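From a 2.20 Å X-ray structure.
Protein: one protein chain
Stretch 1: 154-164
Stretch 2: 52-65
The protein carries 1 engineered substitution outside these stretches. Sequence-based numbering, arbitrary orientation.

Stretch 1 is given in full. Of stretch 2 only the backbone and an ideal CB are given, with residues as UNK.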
# COMPACT_ATOMS: atom_id res chain seq x y z
N ASN A 154 -2.33 5.68 11.07
CA ASN A 154 -1.20 5.98 10.19
C ASN A 154 -1.54 5.60 8.75
O ASN A 154 -1.29 6.36 7.83
CB ASN A 154 0.06 5.20 10.59
CG ASN A 154 0.80 5.82 11.76
OD1 ASN A 154 1.88 5.34 12.12
ND2 ASN A 154 0.24 6.87 12.36
N LEU A 155 -2.12 4.41 8.59
CA LEU A 155 -2.57 3.91 7.30
C LEU A 155 -3.79 4.66 6.77
O LEU A 155 -3.89 4.90 5.57
CB LEU A 155 -2.88 2.41 7.40
CG LEU A 155 -1.69 1.46 7.53
CD1 LEU A 155 -2.17 0.04 7.85
CD2 LEU A 155 -0.84 1.48 6.26
N GLU A 156 -4.71 5.01 7.66
CA GLU A 156 -5.93 5.72 7.26
C GLU A 156 -5.59 7.12 6.75
O GLU A 156 -6.25 7.63 5.85
CB GLU A 156 -6.90 5.80 8.43
CG GLU A 156 -8.34 5.43 8.08
CD GLU A 156 -9.09 6.52 7.32
OE1 GLU A 156 -9.02 6.54 6.07
OE2 GLU A 156 -9.78 7.33 7.98
N GLN A 157 -4.56 7.71 7.33
CA GLN A 157 -4.02 9.00 6.89
C GLN A 157 -3.58 8.97 5.43
O GLN A 157 -3.74 9.95 4.70
CB GLN A 157 -2.85 9.41 7.78
CG GLN A 157 -2.56 10.89 7.78
CD GLN A 157 -1.40 11.26 8.69
OE1 GLN A 157 -0.81 10.40 9.34
NE2 GLN A 157 -1.08 12.54 8.75
N ALA A 158 -3.04 7.83 4.99
CA ALA A 158 -2.64 7.62 3.60
C ALA A 158 -3.73 6.94 2.77
O ALA A 158 -3.45 6.42 1.68
CB ALA A 158 -1.37 6.83 3.55
N LYS A 159 -4.96 6.95 3.29
CA LYS A 159 -6.14 6.37 2.63
C LYS A 159 -6.08 4.84 2.48
O LYS A 159 -6.62 4.26 1.53
CB LYS A 159 -6.45 7.06 1.28
CG LYS A 159 -6.44 8.60 1.31
CD LYS A 159 -7.65 9.17 2.05
CE LYS A 159 -7.52 10.69 2.24
NZ LYS A 159 -6.45 11.09 3.20
N ILE A 160 -5.42 4.19 3.44
CA ILE A 160 -5.25 2.74 3.42
C ILE A 160 -6.01 2.08 4.56
O ILE A 160 -5.80 2.39 5.73
CB ILE A 160 -3.74 2.35 3.48
CG1 ILE A 160 -2.99 2.95 2.29
CG2 ILE A 160 -3.59 0.82 3.54
CD1 ILE A 160 -1.47 3.08 2.47
N LYS A 161 -6.91 1.17 4.20
CA LYS A 161 -7.58 0.30 5.17
C LYS A 161 -7.33 -1.16 4.78
O LYS A 161 -7.51 -1.53 3.62
CB LYS A 161 -9.08 0.58 5.20
CG LYS A 161 -9.47 1.91 5.80
CD LYS A 161 -10.99 2.10 5.74
CE LYS A 161 -11.42 3.45 6.30
NZ LYS A 161 -11.24 3.53 7.77
N ILE A 162 -6.90 -1.97 5.74
CA ILE A 162 -6.66 -3.40 5.51
C ILE A 162 -7.82 -4.21 6.12
O ILE A 162 -8.31 -3.90 7.20
CB ILE A 162 -5.26 -3.81 6.06
CG1 ILE A 162 -4.16 -3.11 5.24
CG2 ILE A 162 -5.06 -5.33 6.02
CD1 ILE A 162 -2.75 -3.39 5.71
N ASP A 163 -8.29 -5.22 5.39
CA ASP A 163 -9.55 -5.89 5.71
C ASP A 163 -9.51 -6.92 6.85
O ASP A 163 -10.56 -7.31 7.37
CB ASP A 163 -10.17 -6.48 4.44
CG ASP A 163 -10.72 -5.41 3.51
OD1 ASP A 163 -10.63 -4.20 3.84
OD2 ASP A 163 -11.27 -5.76 2.45
N SER A 164 -8.31 -7.36 7.23
CA SER A 164 -8.18 -8.36 8.28
C SER A 164 -6.85 -8.23 9.00
O SER A 164 -5.80 -8.25 8.37
CB SER A 164 -8.32 -9.78 7.70
OG SER A 164 -8.34 -10.76 8.74
N UNK A 52 5.65 -0.24 0.28
CA UNK A 52 4.87 -1.48 0.39
C UNK A 52 3.39 -1.19 0.63
O UNK A 52 2.52 -1.71 -0.07
CB UNK A 52 5.42 -2.35 1.52
N UNK A 53 3.12 -0.32 1.60
CA UNK A 53 1.74 0.07 1.92
C UNK A 53 1.00 0.71 0.72
O UNK A 53 -0.11 0.30 0.38
CB UNK A 53 1.75 1.05 3.10
N UNK A 54 1.65 1.68 0.08
CA UNK A 54 1.04 2.43 -1.03
C UNK A 54 0.85 1.51 -2.23
O UNK A 54 -0.23 1.49 -2.84
CB UNK A 54 1.90 3.64 -1.41
N UNK A 55 1.87 0.71 -2.55
CA UNK A 55 1.78 -0.28 -3.62
C UNK A 55 0.64 -1.27 -3.38
O UNK A 55 -0.15 -1.54 -4.29
CB UNK A 55 3.11 -1.03 -3.75
N UNK A 56 0.54 -1.82 -2.17
CA UNK A 56 -0.47 -2.85 -1.88
C UNK A 56 -1.89 -2.35 -1.93
O UNK A 56 -2.80 -3.07 -2.38
CB UNK A 56 -0.21 -3.45 -0.50
N UNK A 57 -2.11 -1.13 -1.47
CA UNK A 57 -3.46 -0.58 -1.46
C UNK A 57 -3.89 -0.24 -2.88
O UNK A 57 -5.04 -0.48 -3.26
CB UNK A 57 -3.54 0.66 -0.56
N UNK A 58 -2.96 0.29 -3.67
CA UNK A 58 -3.27 0.60 -5.06
C UNK A 58 -3.56 -0.70 -5.79
O UNK A 58 -4.58 -0.81 -6.45
CB UNK A 58 -2.13 1.36 -5.73
N UNK A 59 -2.69 -1.71 -5.62
CA UNK A 59 -2.94 -3.05 -6.18
C UNK A 59 -4.33 -3.58 -5.83
O UNK A 59 -5.06 -4.07 -6.70
CB UNK A 59 -1.88 -4.03 -5.68
N UNK A 60 -4.69 -3.48 -4.55
CA UNK A 60 -6.00 -3.90 -4.06
C UNK A 60 -7.14 -3.17 -4.75
O UNK A 60 -8.05 -3.82 -5.28
CB UNK A 60 -6.09 -3.68 -2.55
N UNK A 61 -7.08 -1.84 -4.76
CA UNK A 61 -8.11 -1.01 -5.39
C UNK A 61 -8.24 -1.34 -6.87
O UNK A 61 -9.35 -1.39 -7.41
CB UNK A 61 -7.79 0.47 -5.21
N UNK A 62 -7.10 -1.56 -7.51
CA UNK A 62 -7.06 -1.88 -8.93
C UNK A 62 -7.66 -3.26 -9.20
O UNK A 62 -8.53 -3.40 -10.06
CB UNK A 62 -5.62 -1.82 -9.45
N UNK A 63 -7.21 -4.26 -8.45
CA UNK A 63 -7.78 -5.60 -8.56
C UNK A 63 -9.30 -5.62 -8.40
O UNK A 63 -10.00 -6.25 -9.19
CB UNK A 63 -7.15 -6.52 -7.51
N UNK A 64 -9.81 -4.91 -7.39
CA UNK A 64 -11.26 -4.85 -7.15
C UNK A 64 -12.00 -4.17 -8.31
O UNK A 64 -13.04 -4.66 -8.75
CB UNK A 64 -11.55 -4.10 -5.85
N UNK A 65 -11.43 -3.07 -8.81
CA UNK A 65 -11.99 -2.32 -9.94
C UNK A 65 -12.15 -3.22 -11.16
O UNK A 65 -13.18 -3.20 -11.85
CB UNK A 65 -11.10 -1.12 -10.28

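Stretch 2 is helical throughout, so its side chains leave on all sides and only some meet stretch 1, which ends a helix at its start and then runs on as an irregular chain. Position 52 has no part of stretch 1 within 5.5 Å of its ideal CB; almost any residue would fit as far as stretch 1 is concerned. It is Gly-52.

At position 53 CA-to-CB points toward stretch 1, and the ideal CB already lies 3.9 Å from Ile-160 CD1 and 4.1 Å from Leu-155 CD2. Two aliphatic ends so close call for a small apolar residue. Ala-53 is the deposited choice, its methyl touching both; Ile-160 CD1 also lies 3.7 Å from the backbone atom Ala-53 O.

Position 54 points sideways, its ideal CB 5.2 Å from Ile-160 CD1. A medium or large apolar residue would suit it. Val-54, with chi1 near t, lies beside this methyl, and its backbone atom N is 4.2 Å from Ile-160 CD1.

Position 55 is out of reach and stretch 1 sets no preference; it is Phe-55. Position 56 does point toward stretch 1, but a CB there would be crowded by Gly-52 O at 3.3 Å, while nothing of stretch 1 comes within 5.5 Å. A very small residue is favoured, and Gly-56 avoids the crowding altogether.

Position 57 is the centre of the contact: its CA is 6.2 Å from Ile-160 CA, and its ideal CB packs 3.7 Å from Ile-160 CG1. Beyond lie the carbonyls of Lys-159 and Lys-161 and the amide of Lys-161. A short apolar residue could cover the isoleucine, whereas a polar one could also reach this backbone, directly or through water. Asp-57 combines packing with polarity. Its OD2 accepts from two waters: one also donates to Lys-159 O and accepts from Lys-161 N, the other donates to Lys-161 O. Carboxylate and carbonyl, both acceptors, cannot bond directly; the waters, donating to both, link them. Asp-57 OD1 lies 3.4 Å from Lys-159 O without bonding to it.

Positions 58, 59 and 60 are out of reach, so the helix itself offers the clearest hints. Thr-58 and Thr-60 turn their hydroxyls back to Val-54 O and Gly-56 O, four residues earlier; Leu-59 lies between them in sequence.

Position 61 points sideways with its ideal CB far from stretch 1, but a long donor could reach Lys-159 O. Arginine would suit, and a fully extended lysine could just reach; glutamine is too short. Arg-61 donates from NH2 to Lys-159 O at 2.9 Å, near the guanidinium plane, while its NE forms a salt bridge with Asp-57 OD1 at 2.8 Å, which steadies the extended chain.

Positions 62 and 63 are out of reach, so stretch 1 sets no preference; they are Leu-62 and Ala-63. Position 64 points toward stretch 1, where Asp-163 offers a negative charge to a long basic chain. Arg-64 makes a salt bridge, NH1 to Asp-163 OD2 at 3.5 Å, whose hydrogen bonds are weak. Position 65 is again unconstrained by stretch 1; it is His-65.

Stretch 2 52-65: GAVFGDTLTRLARH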
# COMPACT_ATOMS: atom_id res chain seq x y z
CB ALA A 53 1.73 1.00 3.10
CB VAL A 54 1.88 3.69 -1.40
CG1 VAL A 54 1.47 4.29 -2.77
CG2 VAL A 54 1.74 4.73 -0.30
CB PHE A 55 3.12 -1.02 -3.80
CG PHE A 55 3.18 -1.88 -5.05
CD1 PHE A 55 3.71 -1.37 -6.23
CD2 PHE A 55 2.73 -3.20 -5.03
CE1 PHE A 55 3.78 -2.17 -7.39
CE2 PHE A 55 2.79 -4.01 -6.19
CZ PHE A 55 3.32 -3.48 -7.36
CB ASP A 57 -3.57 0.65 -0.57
CG ASP A 57 -5.00 1.12 -0.43
OD1 ASP A 57 -5.30 2.27 -0.84
OD2 ASP A 57 -5.84 0.33 0.04
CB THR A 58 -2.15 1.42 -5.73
OG1 THR A 58 -1.85 2.56 -4.91
CG2 THR A 58 -2.60 1.92 -7.08
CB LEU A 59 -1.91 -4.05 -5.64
CG LEU A 59 -1.18 -5.07 -6.53
CD1 LEU A 59 -1.02 -6.35 -5.75
CD2 LEU A 59 -1.83 -5.34 -7.88
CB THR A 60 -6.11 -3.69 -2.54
OG1 THR A 60 -5.01 -4.32 -1.89
CG2 THR A 60 -7.39 -4.29 -2.02
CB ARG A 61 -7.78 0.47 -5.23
CG ARG A 61 -7.96 1.04 -3.84
CD ARG A 61 -7.39 2.45 -3.80
NE ARG A 61 -7.43 3.06 -2.47
CZ ARG A 61 -8.43 3.80 -2.01
NH1 ARG A 61 -9.50 4.04 -2.78
NH2 ARG A 61 -8.37 4.32 -0.79
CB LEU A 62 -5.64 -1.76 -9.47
CG LEU A 62 -5.40 -2.03 -10.96
CD1 LEU A 62 -6.26 -1.16 -11.87
CD2 LEU A 62 -3.95 -1.82 -11.23
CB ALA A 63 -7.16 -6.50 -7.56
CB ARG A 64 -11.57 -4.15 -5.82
CG ARG A 64 -12.00 -5.10 -4.72
CD ARG A 64 -10.97 -5.32 -3.62
NE ARG A 64 -11.14 -4.39 -2.51
CZ ARG A 64 -10.79 -4.62 -1.24
NH1 ARG A 64 -10.24 -5.77 -0.87
NH2 ARG A 64 -10.99 -3.68 -0.33
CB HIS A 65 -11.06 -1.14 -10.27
CG HIS A 65 -11.55 -0.26 -11.39
ND1 HIS A 65 -12.50 0.72 -11.21
CD2 HIS A 65 -11.19 -0.21 -12.70
CE1 HIS A 65 -12.72 1.33 -12.37
NE2 HIS A 65 -11.94 0.78 -13.28
O HOH W 1 -7.83 1.35 1.40
O HOH W 2 -5.81 -2.00 1.33
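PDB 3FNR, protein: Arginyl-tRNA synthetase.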